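Local coordinates for protein regulator of nonsense transcripts 2 (Homo sapiens, PDB 4CEK) that takes part in nonsense-mediated mRNA decay as the factor UPF2, here represented by the second of its three MIF4G domains, at residues 92-97 with 158-163; 133-138 with 176-181; 140-145 with 180-185; 167-172 with 216-221. One frame throughout, in Å; residues are numbered along the deposited sequence.

Distance from the centre of the chain separates these contacts. Contact 4 lies about 4 Å from it, contact 1 about 14 Å, contact 2 about 15 Å and contact 3 about 19 Å. Contacts 2 and 4 are buried, contacts 1 and 3 only partly so. The buried two share helix 169-179, each pairing it with a helix two places away in chain order, consistent with the stacked helical hairpins of MIF4G domains. Contacts 2 and 3 lie along helix 131-144, centres about 8 Å apart. Chemistry changes with place: methyl on aromatic ring in contact 4, alanine and threonine beside a buried charge in contact 2, sulfur in contact 3, and threonine on isoleucine in contact 1.

Contact 1: 92-97 with 158-163; sequences DLTKKL and LFIVPR
Thr94 and Ile160 meet through carbon atoms; the nearest CA pair is the adjacent Lys95 with Ile160, 7.0 Å apart. Ile160 CG2 lies 4.0 Å from Thr94 CG2 and equally near Thr94 CB, so one methyl branch covers the threonine's carbon side. Ile160 CG1 occupies the crowded position between backbone N and carbonyl carbon (chi1 62°), which leaves CG2 as the branch directed at Thr94 and carries CD1 on to Lys95. Ile160 CD1 comes 4.3 Å from Lys95 CG, touching only the start of an extended chain whose ammonium end leads away.

A second kind of contact involves a hydroxyl and a ring. Thr94 OG1 is 3.8 Å from both CD2 and CE2 of Phe159, approaching obliquely, and the two side chains cross at about a right angle. The hydroxyl is hydrogen-bonded to Ala90 O one helical turn back, so its polar demand is met within its own helix.

The charged pair belongs to the other side of helix 89-99: Lys96 and Asp92 form a salt bridge whose hydrogen bond, 3.5 Å from Lys96 NZ to Asp92 OD1, is weak.

Helix 89-99 packs against the C-terminal end of helix 148-159 and the residue that follows it, Ile160, which leaves helical geometry. Phe159 also packs on Leu190 and Met193 of helix 185-203 and receives a cation-pi contact from Lys215, while Val161 reaches helices 169-179 and 210-225.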
# COMPACT_ATOMS: atom_id res chain seq x y z
N ASP A 92 2.70 4.43 15.77
CA ASP A 92 2.77 4.39 17.22
C ASP A 92 1.39 4.63 17.85
O ASP A 92 0.96 3.88 18.73
CB ASP A 92 3.75 5.43 17.76
CG ASP A 92 3.91 5.36 19.30
OD1 ASP A 92 4.65 4.47 19.81
OD2 ASP A 92 3.27 6.18 19.99
N LEU A 93 0.74 5.70 17.42
CA LEU A 93 -0.62 6.03 17.84
C LEU A 93 -1.59 4.90 17.54
O LEU A 93 -2.35 4.50 18.41
CB LEU A 93 -1.07 7.32 17.14
CG LEU A 93 -2.51 7.78 17.33
CD1 LEU A 93 -2.94 7.77 18.80
CD2 LEU A 93 -2.64 9.18 16.72
N THR A 94 -1.57 4.38 16.31
CA THR A 94 -2.39 3.21 15.97
C THR A 94 -2.11 1.98 16.86
O THR A 94 -3.06 1.30 17.28
CB THR A 94 -2.25 2.83 14.48
OG1 THR A 94 -2.58 3.96 13.68
CG2 THR A 94 -3.19 1.65 14.11
N LYS A 95 -0.83 1.71 17.14
CA LYS A 95 -0.44 0.55 17.95
C LYS A 95 -0.97 0.65 19.38
O LYS A 95 -1.36 -0.36 19.98
CB LYS A 95 1.09 0.39 17.99
CG LYS A 95 1.55 -0.87 18.70
CD LYS A 95 3.05 -1.06 18.63
CE LYS A 95 3.49 -2.33 19.35
NZ LYS A 95 4.97 -2.52 19.36
N LYS A 96 -0.97 1.87 19.94
CA LYS A 96 -1.49 2.10 21.29
C LYS A 96 -3.01 1.97 21.36
O LYS A 96 -3.54 1.52 22.38
CB LYS A 96 -1.00 3.45 21.83
CG LYS A 96 0.34 3.32 22.57
CD LYS A 96 1.37 4.37 22.19
CE LYS A 96 2.71 4.06 22.84
NZ LYS A 96 3.24 2.71 22.48
N LEU A 97 -3.71 2.35 20.29
CA LEU A 97 -5.16 2.15 20.22
C LEU A 97 -5.49 0.64 20.24
O LEU A 97 -6.40 0.22 20.95
CB LEU A 97 -5.78 2.85 18.99
CG LEU A 97 -5.69 4.40 18.95
CD1 LEU A 97 -6.31 5.03 17.70
CD2 LEU A 97 -6.32 4.99 20.21
N LEU A 158 -3.13 -4.35 9.79
CA LEU A 158 -2.57 -4.17 8.45
C LEU A 158 -1.71 -2.89 8.37
O LEU A 158 -0.64 -2.92 7.80
CB LEU A 158 -3.68 -4.15 7.42
CG LEU A 158 -4.53 -5.41 7.36
CD1 LEU A 158 -5.52 -5.33 6.21
CD2 LEU A 158 -3.62 -6.61 7.18
N PHE A 159 -2.15 -1.80 9.00
CA PHE A 159 -1.49 -0.50 8.85
C PHE A 159 -0.14 -0.46 9.58
O PHE A 159 0.79 0.23 9.15
CB PHE A 159 -2.40 0.62 9.35
CG PHE A 159 -1.78 1.99 9.32
CD1 PHE A 159 -1.76 2.73 8.14
CD2 PHE A 159 -1.22 2.55 10.46
CE1 PHE A 159 -1.20 4.00 8.10
CE2 PHE A 159 -0.67 3.81 10.43
CZ PHE A 159 -0.66 4.56 9.24
N ILE A 160 -0.02 -1.19 10.70
CA ILE A 160 1.25 -1.20 11.42
C ILE A 160 2.19 -2.32 10.96
O ILE A 160 3.06 -2.69 11.72
CB ILE A 160 1.12 -1.25 12.98
CG1 ILE A 160 0.41 -2.51 13.45
CG2 ILE A 160 0.42 -0.01 13.51
CD1 ILE A 160 0.26 -2.59 14.95
N VAL A 161 2.03 -2.85 9.74
CA VAL A 161 3.11 -3.67 9.14
C VAL A 161 4.47 -3.05 9.47
O VAL A 161 4.67 -1.86 9.27
CB VAL A 161 3.10 -3.75 7.59
CG1 VAL A 161 2.69 -5.12 7.11
CG2 VAL A 161 2.27 -2.66 6.94
N PRO A 162 5.40 -3.86 9.99
CA PRO A 162 6.75 -3.30 10.22
C PRO A 162 7.54 -3.02 8.91
O PRO A 162 7.40 -3.75 7.91
CB PRO A 162 7.43 -4.38 11.05
CG PRO A 162 6.73 -5.64 10.68
CD PRO A 162 5.30 -5.27 10.41
N ARG A 163 8.36 -1.96 8.91
CA ARG A 163 9.20 -1.60 7.74
C ARG A 163 10.16 -2.71 7.29
O ARG A 163 10.53 -2.77 6.12
CB ARG A 163 10.00 -0.30 8.00
CG ARG A 163 11.15 -0.44 9.00
CD ARG A 163 11.95 0.86 9.16
NE ARG A 163 12.69 0.88 10.42
CZ ARG A 163 12.33 1.54 11.53
NH1 ARG A 163 11.23 2.30 11.57
NH2 ARG A 163 13.09 1.46 12.61

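Contact 2: 133-138 with 176-181; sequences LIDKAA and VATLHP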
# COMPACT_ATOMS: atom_id res chain seq x y z
N LEU A 133 -1.78 -19.09 1.35
CA LEU A 133 -1.94 -18.71 2.77
C LEU A 133 -2.81 -17.43 2.98
O LEU A 133 -3.60 -17.38 3.91
CB LEU A 133 -0.60 -18.51 3.47
CG LEU A 133 0.23 -19.67 4.07
CD1 LEU A 133 1.53 -19.08 4.63
CD2 LEU A 133 -0.51 -20.46 5.17
N ILE A 134 -2.67 -16.41 2.13
CA ILE A 134 -3.33 -15.11 2.40
C ILE A 134 -4.81 -15.20 2.01
O ILE A 134 -5.66 -14.62 2.68
CB ILE A 134 -2.60 -13.88 1.75
CG1 ILE A 134 -2.95 -12.57 2.46
CG2 ILE A 134 -2.95 -13.75 0.28
CD1 ILE A 134 -2.34 -12.40 3.85
N ASP A 135 -5.11 -15.95 0.95
CA ASP A 135 -6.50 -16.26 0.58
C ASP A 135 -7.23 -17.06 1.68
O ASP A 135 -8.39 -16.79 1.98
CB ASP A 135 -6.56 -17.00 -0.77
CG ASP A 135 -6.22 -16.08 -1.99
OD1 ASP A 135 -6.03 -14.86 -1.79
OD2 ASP A 135 -6.15 -16.57 -3.15
N LYS A 136 -6.55 -18.01 2.30
CA LYS A 136 -7.13 -18.75 3.44
C LYS A 136 -7.49 -17.83 4.59
O LYS A 136 -8.56 -17.95 5.20
CB LYS A 136 -6.17 -19.85 3.95
CG LYS A 136 -6.30 -21.16 3.20
CD LYS A 136 -5.14 -22.13 3.50
CE LYS A 136 -5.22 -23.40 2.65
NZ LYS A 136 -3.91 -23.75 2.02
N ALA A 137 -6.57 -16.91 4.89
CA ALA A 137 -6.77 -15.93 5.96
C ALA A 137 -8.05 -15.10 5.72
O ALA A 137 -8.81 -14.81 6.66
CB ALA A 137 -5.55 -15.03 6.07
N ALA A 138 -8.26 -14.74 4.46
CA ALA A 138 -9.46 -14.04 4.05
C ALA A 138 -10.73 -14.88 4.28
O ALA A 138 -11.75 -14.36 4.73
CB ALA A 138 -9.37 -13.62 2.59
N VAL A 176 -6.91 -7.22 1.48
CA VAL A 176 -7.81 -6.09 1.46
C VAL A 176 -8.69 -6.13 0.22
O VAL A 176 -9.89 -5.96 0.31
CB VAL A 176 -7.05 -4.76 1.55
CG1 VAL A 176 -7.98 -3.60 1.20
CG2 VAL A 176 -6.44 -4.59 2.95
N ALA A 177 -8.10 -6.40 -0.94
CA ALA A 177 -8.86 -6.38 -2.18
C ALA A 177 -9.80 -7.58 -2.28
O ALA A 177 -10.82 -7.54 -2.98
CB ALA A 177 -7.93 -6.35 -3.37
N THR A 178 -9.43 -8.66 -1.62
CA THR A 178 -10.24 -9.88 -1.63
C THR A 178 -11.48 -9.73 -0.71
O THR A 178 -12.55 -10.21 -1.02
CB THR A 178 -9.40 -11.10 -1.20
OG1 THR A 178 -8.32 -11.28 -2.13
CG2 THR A 178 -10.25 -12.33 -1.18
N LEU A 179 -11.31 -9.03 0.40
CA LEU A 179 -12.38 -8.70 1.30
C LEU A 179 -13.34 -7.63 0.78
O LEU A 179 -14.51 -7.61 1.13
CB LEU A 179 -11.80 -8.28 2.66
CG LEU A 179 -11.08 -9.41 3.40
CD1 LEU A 179 -10.48 -8.94 4.72
CD2 LEU A 179 -12.06 -10.55 3.62
N HIS A 180 -12.85 -6.75 -0.08
CA HIS A 180 -13.57 -5.51 -0.42
C HIS A 180 -14.97 -5.69 -0.95
O HIS A 180 -15.88 -4.92 -0.61
CB HIS A 180 -12.74 -4.70 -1.41
CG HIS A 180 -13.43 -3.47 -1.93
ND1 HIS A 180 -13.63 -2.37 -1.17
CD2 HIS A 180 -13.96 -3.19 -3.18
CE1 HIS A 180 -14.24 -1.43 -1.91
NE2 HIS A 180 -14.45 -1.93 -3.14
N PRO A 181 -15.19 -6.70 -1.81
CA PRO A 181 -16.53 -6.87 -2.37
C PRO A 181 -17.63 -7.25 -1.36
O PRO A 181 -18.80 -7.15 -1.70
CB PRO A 181 -16.33 -7.99 -3.41
CG PRO A 181 -14.88 -7.85 -3.81
CD PRO A 181 -14.23 -7.60 -2.48
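The carboxylate of Asp135 extends toward Thr178, but its grip comes from Arg174, one turn earlier on the same helix as Thr178: Asp135 OD2 and Arg174 NH2 form a salt bridge. Arg174 also supplies its carbonyl oxygen to the Thr178 hydroxyl, so one residue serves the polar groups of both helices. Between themselves the two polar side chains are only neighbours, with Asp135 OD1 4.3 Å from Thr178 OG1, too far for a hydrogen bond.

About one turn along helix 131-144, Ala138 makes the apolar part of the contact. Ala138 CB points at helix 169-179 and lies 4.1 Å from Thr178 CG2, methyl against methyl. In Thr178, CG2 stands anti to the backbone N while OG1 lies beside that N (chi1 -61°); the side chain therefore divides its roles, offering carbon to Ala138 and directing oxygen back along its own helix.

Leu179 approaches the same alanine with one branch. Leu179 CD2 is 4.2 Å from Ala138 CB and 4.0 Å from Ala138 O, so the methyl touches backbone as well as side chain. The CA atoms of Ala138 and Leu179 are 6.7 Å apart, a close approach of two helices that a small alanine side chain permits.

All four touching residues are buried. A carboxylate so placed probably depends on Arg174 to balance its charge, and the two helices are joined both by this salt bridge and by methyl contacts of Ala138, Thr178 and Leu179, so that electrostatic pairing and close carbon packing lie side by side.

Contact 3: 140-145 with 180-185; sequences DFCMNM and HPCMSD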
# COMPACT_ATOMS: atom_id res chain seq x y z
N ASP A 140 -11.09 -17.42 6.39
CA ASP A 140 -11.19 -17.57 7.84
C ASP A 140 -11.80 -16.33 8.50
O ASP A 140 -12.69 -16.44 9.34
CB ASP A 140 -9.79 -17.88 8.42
CG ASP A 140 -9.80 -18.16 9.90
OD1 ASP A 140 -10.89 -18.44 10.45
OD2 ASP A 140 -8.71 -18.13 10.54
N PHE A 141 -11.33 -15.15 8.12
CA PHE A 141 -11.82 -13.91 8.71
C PHE A 141 -13.28 -13.67 8.32
O PHE A 141 -14.12 -13.32 9.14
CB PHE A 141 -10.96 -12.72 8.25
CG PHE A 141 -11.31 -11.46 8.93
CD1 PHE A 141 -12.32 -10.67 8.44
CD2 PHE A 141 -10.71 -11.11 10.13
CE1 PHE A 141 -12.70 -9.50 9.10
CE2 PHE A 141 -11.09 -9.95 10.80
CZ PHE A 141 -12.09 -9.14 10.27
N CYS A 142 -13.57 -13.87 7.05
CA CYS A 142 -14.88 -13.59 6.49
C CYS A 142 -15.99 -14.49 7.09
O CYS A 142 -17.16 -14.11 7.09
CB CYS A 142 -14.80 -13.74 4.97
SG CYS A 142 -16.02 -12.79 4.06
N MET A 143 -15.61 -15.65 7.61
CA MET A 143 -16.56 -16.65 8.05
C MET A 143 -16.69 -16.82 9.56
O MET A 143 -17.72 -17.29 10.01
CB MET A 143 -16.17 -18.01 7.48
CG MET A 143 -16.56 -18.17 6.02
SD MET A 143 -17.36 -19.75 5.78
CE MET A 143 -18.74 -19.67 6.94
N ASN A 144 -15.66 -16.46 10.32
CA ASN A 144 -15.68 -16.67 11.77
C ASN A 144 -15.49 -15.42 12.62
O ASN A 144 -15.64 -15.47 13.86
CB ASN A 144 -14.60 -17.68 12.15
CG ASN A 144 -14.57 -18.86 11.19
OD1 ASN A 144 -15.61 -19.32 10.73
ND2 ASN A 144 -13.38 -19.33 10.86
N MET A 145 -15.16 -14.29 11.99
CA MET A 145 -14.65 -13.13 12.75
C MET A 145 -15.20 -11.79 12.33
O MET A 145 -14.90 -10.80 12.97
CB MET A 145 -13.12 -13.05 12.66
CG MET A 145 -12.42 -14.38 12.77
SD MET A 145 -10.65 -14.23 12.53
CE MET A 145 -10.28 -13.21 13.93
N HIS A 180 -12.85 -6.75 -0.08
CA HIS A 180 -13.57 -5.51 -0.42
C HIS A 180 -14.97 -5.69 -0.95
O HIS A 180 -15.88 -4.92 -0.61
CB HIS A 180 -12.74 -4.70 -1.41
CG HIS A 180 -13.43 -3.47 -1.93
ND1 HIS A 180 -13.63 -2.37 -1.17
CD2 HIS A 180 -13.96 -3.19 -3.18
CE1 HIS A 180 -14.24 -1.43 -1.91
NE2 HIS A 180 -14.45 -1.93 -3.14
N PRO A 181 -15.19 -6.70 -1.81
CA PRO A 181 -16.53 -6.87 -2.37
C PRO A 181 -17.63 -7.25 -1.36
O PRO A 181 -18.80 -7.15 -1.70
CB PRO A 181 -16.33 -7.99 -3.41
CG PRO A 181 -14.88 -7.85 -3.81
CD PRO A 181 -14.23 -7.60 -2.48
N CYS A 182 -17.27 -7.67 -0.15
CA CYS A 182 -18.27 -7.97 0.85
C CYS A 182 -18.02 -7.38 2.25
O CYS A 182 -18.70 -7.72 3.19
CB CYS A 182 -18.40 -9.48 0.95
SG CYS A 182 -17.00 -10.22 1.75
N MET A 183 -17.03 -6.50 2.36
CA MET A 183 -16.85 -5.58 3.50
C MET A 183 -15.88 -4.47 3.03
O MET A 183 -14.72 -4.37 3.44
CB MET A 183 -16.29 -6.29 4.73
CG MET A 183 -14.98 -7.01 4.51
SD MET A 183 -14.37 -7.76 6.02
CE MET A 183 -15.49 -9.19 5.98
N SER A 184 -16.37 -3.65 2.12
CA SER A 184 -15.57 -2.59 1.55
C SER A 184 -14.82 -1.71 2.60
O SER A 184 -13.72 -1.27 2.30
CB SER A 184 -16.45 -1.72 0.64
OG SER A 184 -17.35 -0.94 1.39
N ASP A 185 -15.42 -1.49 3.79
CA ASP A 185 -14.87 -0.56 4.83
C ASP A 185 -13.44 -0.84 5.32
O ASP A 185 -12.77 -0.00 5.91
CB ASP A 185 -15.79 -0.52 6.04
CG ASP A 185 -16.04 -1.89 6.60
OD1 ASP A 185 -16.22 -2.83 5.78
OD2 ASP A 185 -16.06 -2.03 7.85
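At the edge of the Phe141 ring sits the sulfur of Met183, a Met-aromatic contact. Met183 SD is 5.1 Å from the ring centroid of Phe141 and 75° off the ring normal, which puts it near the ring plane; the ring atom it touches is CE1, 3.9 Å away. One face of the same ring is covered from within its own segment by Met145 CB, 4.0 Å above the plane and offset toward the rim.

Met183 then bends at chi3 (78°), and this turn brings its terminal methyl toward helix 131-144: Met183 CE lies 4.1 Å from Cys142 SG. The thiol sulfur of Cys142 has a second neighbour in Cys182 SG at 3.6 Å, which is contact between separate sulfurs, far longer than a disulfide bond. Sulfur contacts thus run in a chain from the Phe141 edge through Met183 to Cys142 and on to Cys182.

Within the helix end, Asn144 ND2 donates to Asp140 OD1 at 2.7 Å; the bond is bent (131° at the hydrogen), and the oxygen lies out of the Asn144 amide plane. Asp185 has its salt-bridge partner in Arg151.

The contact joins the last turn of helix 131-144 to the connection between helices 169-179 and 185-203. Helix 148-159 touches both segments, through Leu154 on Phe141 and Arg151 on Met183; Met145 packs on Ile117, Val118 and Phe121 of helix 110-124.

Contact 4: 167-172 with 216-221; sequences DLLPFY and TVRFIG
Leu169 fills the tight part of the contact with both methyl branches, which its first torsion (CG anti to the carbonyl carbon, chi1 -62°) sends to Phe219 and Arg218. Leu169 CD2 lies over one face of the Phe219 ring, 3.9 Å from the centroid and 19° off the normal, a CH-pi contact. Leu169 CD1 presses against the start of the neighbouring side chain, only 3.4 Å from Arg218 CB. The backbones are close too, the CA atoms of Leu169 and Phe219 lying 5.8 Å apart. At the far end of the ring, Phe219 CZ touches Tyr172 CB at 3.9 Å.

The loose side belongs to Arg218, which is partly exposed and turns its chain away after CB. The Tyr172 ring instead turns from Phe219 into other parts of the buried interior, one face covered by Leu168 CB. Replacing Phe219 with an alanine is likely to leave Leu169 CD2 and Tyr172 CB without the surface they share, opening a gap between the helices.

Helix 169-179 and helix 210-225 meet here near the centre of the chain. Phe219 reaches Leu190 and Leu194 of helix 185-203 as well as Val161, and Arg218 continues to Thr255 and Thr259 of helix 247-266.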
# COMPACT_ATOMS: atom_id res chain seq x y z
N ASP A 167 8.08 -7.47 2.45
CA ASP A 167 7.59 -8.65 1.70
C ASP A 167 6.09 -8.94 1.92
O ASP A 167 5.43 -9.55 1.07
CB ASP A 167 8.40 -9.90 2.08
CG ASP A 167 8.33 -10.21 3.59
OD1 ASP A 167 8.64 -9.32 4.43
OD2 ASP A 167 7.98 -11.37 3.95
N LEU A 168 5.56 -8.49 3.06
CA LEU A 168 4.12 -8.62 3.38
C LEU A 168 3.19 -7.71 2.57
O LEU A 168 2.06 -8.09 2.25
CB LEU A 168 3.90 -8.37 4.86
CG LEU A 168 4.55 -9.39 5.81
CD1 LEU A 168 4.30 -8.98 7.26
CD2 LEU A 168 4.02 -10.78 5.52
N LEU A 169 3.67 -6.55 2.16
CA LEU A 169 2.78 -5.57 1.52
C LEU A 169 1.93 -6.11 0.40
O LEU A 169 0.77 -5.74 0.29
CB LEU A 169 3.58 -4.37 1.00
CG LEU A 169 4.30 -3.59 2.09
CD1 LEU A 169 5.07 -2.40 1.52
CD2 LEU A 169 3.34 -3.20 3.18
N PRO A 170 2.50 -6.94 -0.49
CA PRO A 170 1.64 -7.41 -1.60
C PRO A 170 0.52 -8.35 -1.12
O PRO A 170 -0.56 -8.41 -1.72
CB PRO A 170 2.60 -8.21 -2.50
CG PRO A 170 3.96 -7.76 -2.12
CD PRO A 170 3.91 -7.29 -0.70
N PHE A 171 0.82 -9.11 -0.07
CA PHE A 171 -0.15 -10.08 0.46
C PHE A 171 -1.24 -9.31 1.22
O PHE A 171 -2.46 -9.49 0.97
CB PHE A 171 0.59 -11.16 1.28
CG PHE A 171 1.65 -11.89 0.46
CD1 PHE A 171 1.28 -12.69 -0.62
CD2 PHE A 171 3.01 -11.72 0.73
CE1 PHE A 171 2.25 -13.31 -1.42
CE2 PHE A 171 3.99 -12.34 -0.06
CZ PHE A 171 3.61 -13.14 -1.13
N TYR A 172 -0.79 -8.39 2.08
CA TYR A 172 -1.70 -7.49 2.76
C TYR A 172 -2.61 -6.73 1.81
O TYR A 172 -3.81 -6.64 2.06
CB TYR A 172 -0.93 -6.57 3.66
CG TYR A 172 -0.46 -7.25 4.92
CD1 TYR A 172 -0.47 -8.65 5.07
CD2 TYR A 172 -0.00 -6.49 5.99
CE1 TYR A 172 -0.05 -9.26 6.25
CE2 TYR A 172 0.43 -7.08 7.16
CZ TYR A 172 0.40 -8.45 7.30
OH TYR A 172 0.84 -8.99 8.51
N THR A 216 5.18 3.41 3.53
CA THR A 216 3.88 4.00 3.23
C THR A 216 3.66 4.02 1.73
O THR A 216 2.61 3.60 1.26
CB THR A 216 3.74 5.43 3.77
OG1 THR A 216 3.77 5.43 5.19
CG2 THR A 216 2.45 6.05 3.32
N VAL A 217 4.65 4.51 0.99
CA VAL A 217 4.52 4.67 -0.45
C VAL A 217 4.45 3.33 -1.15
O VAL A 217 3.68 3.19 -2.09
CB VAL A 217 5.65 5.57 -1.04
CG1 VAL A 217 5.91 5.22 -2.49
CG2 VAL A 217 5.29 7.04 -0.92
N ARG A 218 5.20 2.33 -0.68
CA ARG A 218 5.08 0.97 -1.26
C ARG A 218 3.68 0.35 -1.06
O ARG A 218 3.15 -0.27 -1.98
CB ARG A 218 6.13 0.01 -0.69
CG ARG A 218 7.55 0.27 -1.19
CD ARG A 218 8.49 -0.84 -0.78
NE ARG A 218 9.82 -0.32 -0.44
CZ ARG A 218 10.87 -0.27 -1.26
NH1 ARG A 218 10.77 -0.71 -2.52
NH2 ARG A 218 12.02 0.23 -0.83
N PHE A 219 3.11 0.56 0.13
CA PHE A 219 1.77 0.03 0.45
C PHE A 219 0.75 0.67 -0.47
O PHE A 219 0.00 -0.02 -1.10
CB PHE A 219 1.42 0.28 1.94
CG PHE A 219 0.53 -0.77 2.58
CD1 PHE A 219 -0.24 -1.67 1.81
CD2 PHE A 219 0.48 -0.89 3.98
CE1 PHE A 219 -1.04 -2.63 2.40
CE2 PHE A 219 -0.35 -1.84 4.58
CZ PHE A 219 -1.11 -2.72 3.79
N ILE A 220 0.82 1.98 -0.68
CA ILE A 220 -0.06 2.64 -1.65
C ILE A 220 0.11 2.06 -3.06
O ILE A 220 -0.87 1.88 -3.84
CB ILE A 220 0.17 4.17 -1.67
CG1 ILE A 220 -0.32 4.76 -0.34
CG2 ILE A 220 -0.55 4.76 -2.86
CD1 ILE A 220 0.01 6.22 -0.03
N GLY A 221 1.36 1.73 -3.40
CA GLY A 221 1.62 1.14 -4.71
C GLY A 221 0.96 -0.20 -4.88
O GLY A 221 0.42 -0.50 -5.94